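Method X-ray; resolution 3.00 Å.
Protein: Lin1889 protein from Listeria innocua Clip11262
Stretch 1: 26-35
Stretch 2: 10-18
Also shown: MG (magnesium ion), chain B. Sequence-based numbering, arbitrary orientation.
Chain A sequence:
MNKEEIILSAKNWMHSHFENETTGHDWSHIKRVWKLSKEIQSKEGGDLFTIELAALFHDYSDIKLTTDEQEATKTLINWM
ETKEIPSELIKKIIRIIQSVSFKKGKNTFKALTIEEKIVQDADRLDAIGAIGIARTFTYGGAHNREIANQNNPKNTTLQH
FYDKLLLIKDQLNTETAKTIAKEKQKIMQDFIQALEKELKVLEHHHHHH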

ATOM      1  N   ASP A  26       2.305   6.582 -13.223  1.00 75.56           N
ATOM      2  CA  ASP A  26       3.370   6.520 -14.218  1.00 72.43           C
ATOM      3  C   ASP A  26       2.917   5.896 -15.543  1.00 68.98           C
ATOM      4  O   ASP A  26       1.720   5.739 -15.810  1.00 67.58           O
ATOM      5  CB  ASP A  26       4.575   5.734 -13.666  1.00 74.72           C
ATOM      6  CG  ASP A  26       5.524   6.599 -12.822  1.00 77.14           C
ATOM      7  OD1 ASP A  26       5.113   7.109 -11.752  1.00 78.09           O
ATOM      8  OD2 ASP A  26       6.698   6.762 -13.231  1.00 77.43           O
ATOM      9  N   TRP A  27       3.899   5.560 -16.373  1.00 64.41           N
ATOM     10  CA  TRP A  27       3.662   4.935 -17.664  1.00 59.09           C
ATOM     11  C   TRP A  27       3.055   3.549 -17.428  1.00 57.61           C
ATOM     12  O   TRP A  27       2.150   3.126 -18.149  1.00 57.58           O
ATOM     13  CB  TRP A  27       4.992   4.840 -18.424  1.00 56.28           C
ATOM     14  CG  TRP A  27       4.995   3.872 -19.555  1.00 54.75           C
ATOM     15  CD1 TRP A  27       5.732   2.731 -19.648  1.00 54.21           C
ATOM     16  CD2 TRP A  27       4.181   3.923 -20.735  1.00 54.38           C
ATOM     17  NE1 TRP A  27       5.427   2.057 -20.810  1.00 53.55           N
ATOM     18  CE2 TRP A  27       4.479   2.768 -21.496  1.00 53.75           C
ATOM     19  CE3 TRP A  27       3.230   4.828 -21.221  1.00 53.40           C
ATOM     20  CZ2 TRP A  27       3.857   2.495 -22.714  1.00 53.36           C
ATOM     21  CZ3 TRP A  27       2.611   4.556 -22.434  1.00 53.50           C
ATOM     22  CH2 TRP A  27       2.929   3.396 -23.167  1.00 53.64           C
ATOM     23  N   SER A  28       3.545   2.857 -16.402  1.00 55.32           N
ATOM     24  CA  SER A  28       3.047   1.529 -16.061  1.00 52.71           C
ATOM     25  C   SER A  28       1.522   1.514 -15.995  1.00 51.77           C
ATOM     26  O   SER A  28       0.880   0.551 -16.420  1.00 51.15           O
ATOM     27  CB  SER A  28       3.609   1.081 -14.712  1.00 52.63           C
ATOM     28  OG  SER A  28       5.013   0.951 -14.769  1.00 53.47           O
ATOM     29  N   HIS A  29       0.952   2.586 -15.454  1.00 49.99           N
ATOM     30  CA  HIS A  29      -0.496   2.701 -15.327  1.00 46.51           C
ATOM     31  C   HIS A  29      -1.166   2.747 -16.691  1.00 45.15           C
ATOM     32  O   HIS A  29      -2.039   1.934 -16.990  1.00 44.89           O
ATOM     33  CB  HIS A  29      -0.859   3.959 -14.542  1.00 45.17           C
ATOM     34  CG  HIS A  29      -2.332   4.183 -14.423  1.00 44.71           C
ATOM     35  ND1 HIS A  29      -3.163   3.317 -13.745  1.00 44.34           N
ATOM     36  CD2 HIS A  29      -3.125   5.165 -14.909  1.00 44.70           C
ATOM     37  CE1 HIS A  29      -4.407   3.759 -13.818  1.00 45.11           C
ATOM     38  NE2 HIS A  29      -4.411   4.878 -14.519  1.00 43.70           N
ATOM     39  N   ILE A  30      -0.762   3.705 -17.519  1.00 43.26           N
ATOM     40  CA  ILE A  30      -1.338   3.831 -18.851  1.00 42.25           C
ATOM     41  C   ILE A  30      -1.277   2.507 -19.620  1.00 41.48           C
ATOM     42  O   ILE A  30      -2.316   1.963 -20.006  1.00 40.44           O
ATOM     43  CB  ILE A  30      -0.634   4.941 -19.642  1.00 41.73           C
ATOM     44  CG1 ILE A  30      -0.820   6.266 -18.898  1.00 41.66           C
ATOM     45  CG2 ILE A  30      -1.200   5.023 -21.065  1.00 39.63           C
ATOM     46  CD1 ILE A  30       0.022   7.412 -19.427  1.00 41.89           C
ATOM     47  N   LYS A  31      -0.077   1.973 -19.827  1.00 40.09           N
ATOM     48  CA  LYS A  31       0.032   0.705 -20.540  1.00 40.16           C
ATOM     49  C   LYS A  31      -0.897  -0.390 -19.964  1.00 39.00           C
ATOM     50  O   LYS A  31      -1.314  -1.286 -20.692  1.00 39.80           O
ATOM     51  CB  LYS A  31       1.486   0.202 -20.559  1.00 40.43           C
ATOM     52  CG  LYS A  31       1.645  -1.122 -21.311  1.00 43.14           C
ATOM     53  CD  LYS A  31       3.047  -1.705 -21.209  1.00 45.87           C
ATOM     54  CE  LYS A  31       4.095  -0.794 -21.829  1.00 47.32           C
ATOM     55  NZ  LYS A  31       5.402  -1.499 -21.971  1.00 46.82           N
ATOM     56  N   ARG A  32      -1.221  -0.333 -18.672  1.00 37.64           N
ATOM     57  CA  ARG A  32      -2.120  -1.333 -18.077  1.00 35.63           C
ATOM     58  C   ARG A  32      -3.552  -1.058 -18.547  1.00 35.71           C
ATOM     59  O   ARG A  32      -4.261  -1.974 -18.961  1.00 35.98           O
ATOM     60  CB  ARG A  32      -2.074  -1.290 -16.538  1.00 33.71           C
ATOM     61  CG  ARG A  32      -1.328  -2.456 -15.869  1.00 29.91           C
ATOM     62  CD  ARG A  32      -1.307  -2.320 -14.348  1.00 27.30           C
ATOM     63  NE  ARG A  32      -0.077  -1.697 -13.851  1.00 27.36           N
ATOM     64  CZ  ARG A  32      -0.035  -0.567 -13.146  1.00 24.10           C
ATOM     65  NH1 ARG A  32      -1.158   0.078 -12.850  1.00 21.23           N
ATOM     66  NH2 ARG A  32       1.132  -0.093 -12.723  1.00 20.13           N
ATOM     67  N   VAL A  33      -3.970   0.205 -18.487  1.00 35.07           N
ATOM     68  CA  VAL A  33      -5.316   0.581 -18.913  1.00 33.85           C
ATOM     69  C   VAL A  33      -5.484   0.276 -20.395  1.00 33.29           C
ATOM     70  O   VAL A  33      -6.589   0.012 -20.869  1.00 33.36           O
ATOM     71  CB  VAL A  33      -5.580   2.079 -18.679  1.00 33.92           C
ATOM     72  CG1 VAL A  33      -6.978   2.430 -19.154  1.00 33.37           C
ATOM     73  CG2 VAL A  33      -5.429   2.414 -17.208  1.00 33.03           C
ATOM     74  N   TRP A  34      -4.367   0.323 -21.112  1.00 32.13           N
ATOM     75  CA  TRP A  34      -4.330   0.031 -22.534  1.00 31.56           C
ATOM     76  C   TRP A  34      -4.521  -1.480 -22.698  1.00 31.75           C
ATOM     77  O   TRP A  34      -5.448  -1.925 -23.380  1.00 31.27           O
ATOM     78  CB  TRP A  34      -2.981   0.485 -23.115  1.00 32.61           C
ATOM     79  CG  TRP A  34      -2.688   0.014 -24.488  1.00 32.54           C
ATOM     80  CD1 TRP A  34      -3.393   0.289 -25.621  1.00 33.04           C
ATOM     81  CD2 TRP A  34      -1.642  -0.880 -24.873  1.00 35.17           C
ATOM     82  NE1 TRP A  34      -2.858  -0.388 -26.692  1.00 32.86           N
ATOM     83  CE2 TRP A  34      -1.781  -1.116 -26.260  1.00 34.83           C
ATOM     84  CE3 TRP A  34      -0.599  -1.512 -24.180  1.00 37.10           C
ATOM     85  CZ2 TRP A  34      -0.916  -1.961 -26.970  1.00 36.58           C
ATOM     86  CZ3 TRP A  34       0.264  -2.356 -24.891  1.00 38.85           C
ATOM     87  CH2 TRP A  34       0.095  -2.571 -26.271  1.00 37.12           C
ATOM     88  N   LYS A  35      -3.659  -2.268 -22.058  1.00 31.81           N
ATOM     89  CA  LYS A  35      -3.765  -3.725 -22.134  1.00 31.87           C
ATOM     90  C   LYS A  35      -5.138  -4.184 -21.655  1.00 32.57           C
ATOM     91  O   LYS A  35      -5.751  -5.077 -22.244  1.00 32.58           O
ATOM     92  CB  LYS A  35      -2.714  -4.402 -21.255  1.00 31.42           C
ATOM     93  CG  LYS A  35      -1.305  -4.351 -21.782  1.00 34.34           C
ATOM     94  CD  LYS A  35      -0.465  -5.366 -21.043  1.00 36.97           C
ATOM     95  CE  LYS A  35       0.899  -5.558 -21.683  1.00 38.84           C
ATOM     96  NZ  LYS A  35       1.665  -6.645 -20.988  1.00 39.91           N
TER
HETATM   97 MG    MG B 210      -5.978   6.690 -15.412  1.00 23.95          MG
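Stretch 2 (10-18) AKNWMHSHF

Packing of stretch 2 (residues 10-18) on stretch 1 (residues 26-35) of the Lin1889 protein. Stretch 2 enters as the last part of a helix, residues 10-15, which begins earlier in the chain. Ser 16 is the first residue to leave helical phi/psi (-84/39), and His 17 (-148/4) and Phe 18 (phi -143) follow outside the helix 10-15. The helix lies roughly antiparallel to helix 27-35, with 154° between their N-to-C directions and a closest axial approach of 10.7 Å. Because the two run in opposite senses, the end of stretch 2 meets the start of stretch 1: the CA atoms of Phe 18 and Trp 27 are 5.1 Å apart, while Lys 11, about one helical turn before His 15, reaches Trp 34 further along. No hydrogen bond crosses the interface; the 468 Å² buried, both sides summed, comes from packing, mostly of side chains but with some backbone atoms.

Trp 27 covers the most surface, 129 Å² of it being hidden by stretch 2. Its CA-to-CB bond points sideways, but with chi1 at 162° (t) the indole reaches across to the other helix. His 15, also t at chi1, lies over it: the imidazole and the five-membered ring of Trp 27 form a face-to-face stack, centroids 4.3 Å apart and planes at 13°. The same residue also serves the six-membered ring, with His 15 CB 3.9 Å from its centroid and only 6° off the normal, a CH-pi contact. The backbone comes close as well, His 15 N lying 3.6 Å from Trp 27 CZ3 over the ring face. Trp 27 CZ3 is 3.7 Å from Met 14 CB, and Trp 27 CH2 is 3.6 Å from Lys 11 O, an oxygen already engaged by His 15 N in the helical hydrogen bond (Lys 11 O to His 15 N, 3.1 Å).

Lys 11 and Phe 18 each give up 74 Å². The CA-to-CB bond of Lys 11 is sideways, yet its end comes nearer and touches both tryptophans: Lys 11 CG is 4.0 Å from Trp 27 CH2, and Lys 11 CD stands over the six-membered ring of Trp 34, 4.2 Å from the centroid and 22° off the normal. Its NZ is 3.6 Å from Trp 34 CH2. The CA-to-CB bond of Phe 18 points toward stretch 1, from beyond the helix end. Its CB packs 3.7 Å from Trp 27 N and 3.9 Å from Trp 27 CB, and its ring receives the methyl Ile 30 CD1 over one face, 3.6 Å from the centroid; the closest pair is Ile 30 CD1 to Phe 18 CE2, 3.4 Å. Met 14, a selenomethionine, completes the apolar patch, its CE 4.2 Å from Ile 30 CD1.

His 29 takes no part in the contact; its NE2 binds the magnesium ion at 2.6 Å.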

ATOM      1  N   ALA A  10       1.695   6.493 -31.000  1.00 47.40           N
ATOM      2  CA  ALA A  10       1.029   7.013 -29.815  1.00 47.57           C
ATOM      3  C   ALA A  10       1.647   6.357 -28.589  1.00 47.32           C
ATOM      4  O   ALA A  10       1.930   7.012 -27.588  1.00 46.63           O
ATOM      5  CB  ALA A  10      -0.461   6.707 -29.878  1.00 45.18           C
ATOM      6  N   LYS A  11       1.861   5.054 -28.685  1.00 47.91           N
ATOM      7  CA  LYS A  11       2.444   4.299 -27.592  1.00 48.91           C
ATOM      8  C   LYS A  11       3.813   4.866 -27.223  1.00 49.04           C
ATOM      9  O   LYS A  11       4.056   5.195 -26.066  1.00 48.74           O
ATOM     10  CB  LYS A  11       2.553   2.830 -28.001  1.00 48.80           C
ATOM     11  CG  LYS A  11       2.596   1.824 -26.873  1.00 49.38           C
ATOM     12  CD  LYS A  11       2.258   0.452 -27.438  1.00 50.53           C
ATOM     13  CE  LYS A  11       3.173  -0.641 -26.913  1.00 51.68           C
ATOM     14  NZ  LYS A  11       3.202  -1.790 -27.874  1.00 51.27           N
ATOM     15  N   ASN A  12       4.699   5.001 -28.206  1.00 50.45           N
ATOM     16  CA  ASN A  12       6.042   5.527 -27.949  1.00 52.09           C
ATOM     17  C   ASN A  12       6.060   6.981 -27.490  1.00 52.79           C
ATOM     18  O   ASN A  12       6.967   7.396 -26.770  1.00 52.91           O
ATOM     19  CB  ASN A  12       6.922   5.356 -29.191  1.00 52.44           C
ATOM     20  CG  ASN A  12       7.459   3.939 -29.327  1.00 53.96           C
ATOM     21  OD1 ASN A  12       8.375   3.532 -28.607  1.00 54.70           O
ATOM     22  ND2 ASN A  12       6.874   3.173 -30.238  1.00 55.94           N
ATOM     23  N   TRP A  13       5.053   7.744 -27.901  1.00 54.19           N
ATOM     24  CA  TRP A  13       4.945   9.145 -27.520  1.00 54.61           C
ATOM     25  C   TRP A  13       4.553   9.262 -26.042  1.00 56.06           C
ATOM     26  O   TRP A  13       5.190   9.995 -25.294  1.00 56.28           O
ATOM     27  CB  TRP A  13       3.926   9.850 -28.430  1.00 53.76           C
ATOM     28  CG  TRP A  13       3.696  11.301 -28.120  1.00 52.17           C
ATOM     29  CD1 TRP A  13       4.600  12.174 -27.610  1.00 52.39           C
ATOM     30  CD2 TRP A  13       2.486  12.050 -28.323  1.00 51.79           C
ATOM     31  NE1 TRP A  13       4.037  13.422 -27.475  1.00 51.71           N
ATOM     32  CE2 TRP A  13       2.740  13.374 -27.906  1.00 51.75           C
ATOM     33  CE3 TRP A  13       1.216  11.730 -28.818  1.00 51.68           C
ATOM     34  CZ2 TRP A  13       1.769  14.382 -27.963  1.00 51.81           C
ATOM     35  CZ3 TRP A  13       0.248  12.733 -28.877  1.00 51.57           C
ATOM     36  CH2 TRP A  13       0.534  14.043 -28.450  1.00 51.96           C
HETATM   37  N   MSE A  14       3.520   8.542 -25.615  1.00 58.09           N
HETATM   38  CA  MSE A  14       3.111   8.601 -24.213  1.00 60.74           C
HETATM   39  C   MSE A  14       4.209   8.069 -23.300  1.00 61.75           C
HETATM   40  O   MSE A  14       4.412   8.576 -22.197  1.00 61.87           O
HETATM   41  CB  MSE A  14       1.842   7.785 -23.967  1.00 62.04           C
HETATM   42  CG  MSE A  14       0.609   8.309 -24.655  1.00 64.26           C
HETATM   43 SE   MSE A  14       0.281  10.166 -24.275  1.00 68.23          SE
HETATM   44  CE  MSE A  14      -0.740   9.998 -22.637  1.00 67.23           C
ATOM     45  N   HIS A  15       4.909   7.037 -23.760  1.00 62.83           N
ATOM     46  CA  HIS A  15       5.978   6.434 -22.974  1.00 64.08           C
ATOM     47  C   HIS A  15       7.025   7.467 -22.606  1.00 64.26           C
ATOM     48  O   HIS A  15       7.426   7.570 -21.450  1.00 64.25           O
ATOM     49  CB  HIS A  15       6.642   5.305 -23.759  1.00 65.62           C
ATOM     50  CG  HIS A  15       7.733   4.602 -23.009  1.00 68.26           C
ATOM     51  ND1 HIS A  15       8.473   3.578 -23.561  1.00 70.30           N
ATOM     52  CD2 HIS A  15       8.203   4.769 -21.748  1.00 68.91           C
ATOM     53  CE1 HIS A  15       9.351   3.143 -22.673  1.00 70.18           C
ATOM     54  NE2 HIS A  15       9.208   3.848 -21.566  1.00 70.56           N
ATOM     55  N   SER A  16       7.467   8.229 -23.597  1.00 64.96           N
ATOM     56  CA  SER A  16       8.478   9.244 -23.368  1.00 66.50           C
ATOM     57  C   SER A  16       7.842  10.518 -22.854  1.00 66.80           C
ATOM     58  O   SER A  16       8.240  11.621 -23.219  1.00 67.71           O
ATOM     59  CB  SER A  16       9.246   9.522 -24.661  1.00 67.54           C
ATOM     60  OG  SER A  16       8.355   9.869 -25.706  1.00 69.21           O
ATOM     61  N   HIS A  17       6.851  10.361 -21.993  1.00 66.86           N
ATOM     62  CA  HIS A  17       6.168  11.513 -21.441  1.00 67.54           C
ATOM     63  C   HIS A  17       5.710  11.206 -20.013  1.00 68.53           C
ATOM     64  O   HIS A  17       5.048  12.022 -19.368  1.00 69.47           O
ATOM     65  CB  HIS A  17       4.969  11.853 -22.321  1.00 66.82           C
ATOM     66  CG  HIS A  17       4.319  13.150 -21.973  1.00 67.52           C
ATOM     67  ND1 HIS A  17       4.880  14.368 -22.285  1.00 68.06           N
ATOM     68  CD2 HIS A  17       3.172  13.420 -21.305  1.00 67.20           C
ATOM     69  CE1 HIS A  17       4.107  15.336 -21.825  1.00 68.12           C
ATOM     70  NE2 HIS A  17       3.065  14.787 -21.227  1.00 68.14           N
ATOM     71  N   PHE A  18       6.081  10.021 -19.528  1.00 68.77           N
ATOM     72  CA  PHE A  18       5.715   9.563 -18.190  1.00 67.58           C
ATOM     73  C   PHE A  18       6.830   8.754 -17.524  1.00 67.10           C
ATOM     74  O   PHE A  18       7.822   8.387 -18.162  1.00 66.95           O
ATOM     75  CB  PHE A  18       4.437   8.723 -18.274  1.00 67.28           C
ATOM     76  CG  PHE A  18       3.211   9.519 -18.630  1.00 67.27           C
ATOM     77  CD1 PHE A  18       2.533  10.248 -17.662  1.00 67.86           C
ATOM     78  CD2 PHE A  18       2.741   9.553 -19.936  1.00 67.82           C
ATOM     79  CE1 PHE A  18       1.403  11.007 -17.989  1.00 68.00           C
ATOM     80  CE2 PHE A  18       1.612  10.307 -20.271  1.00 67.97           C
ATOM     81  CZ  PHE A  18       0.943  11.032 -19.293  1.00 67.70           C
TER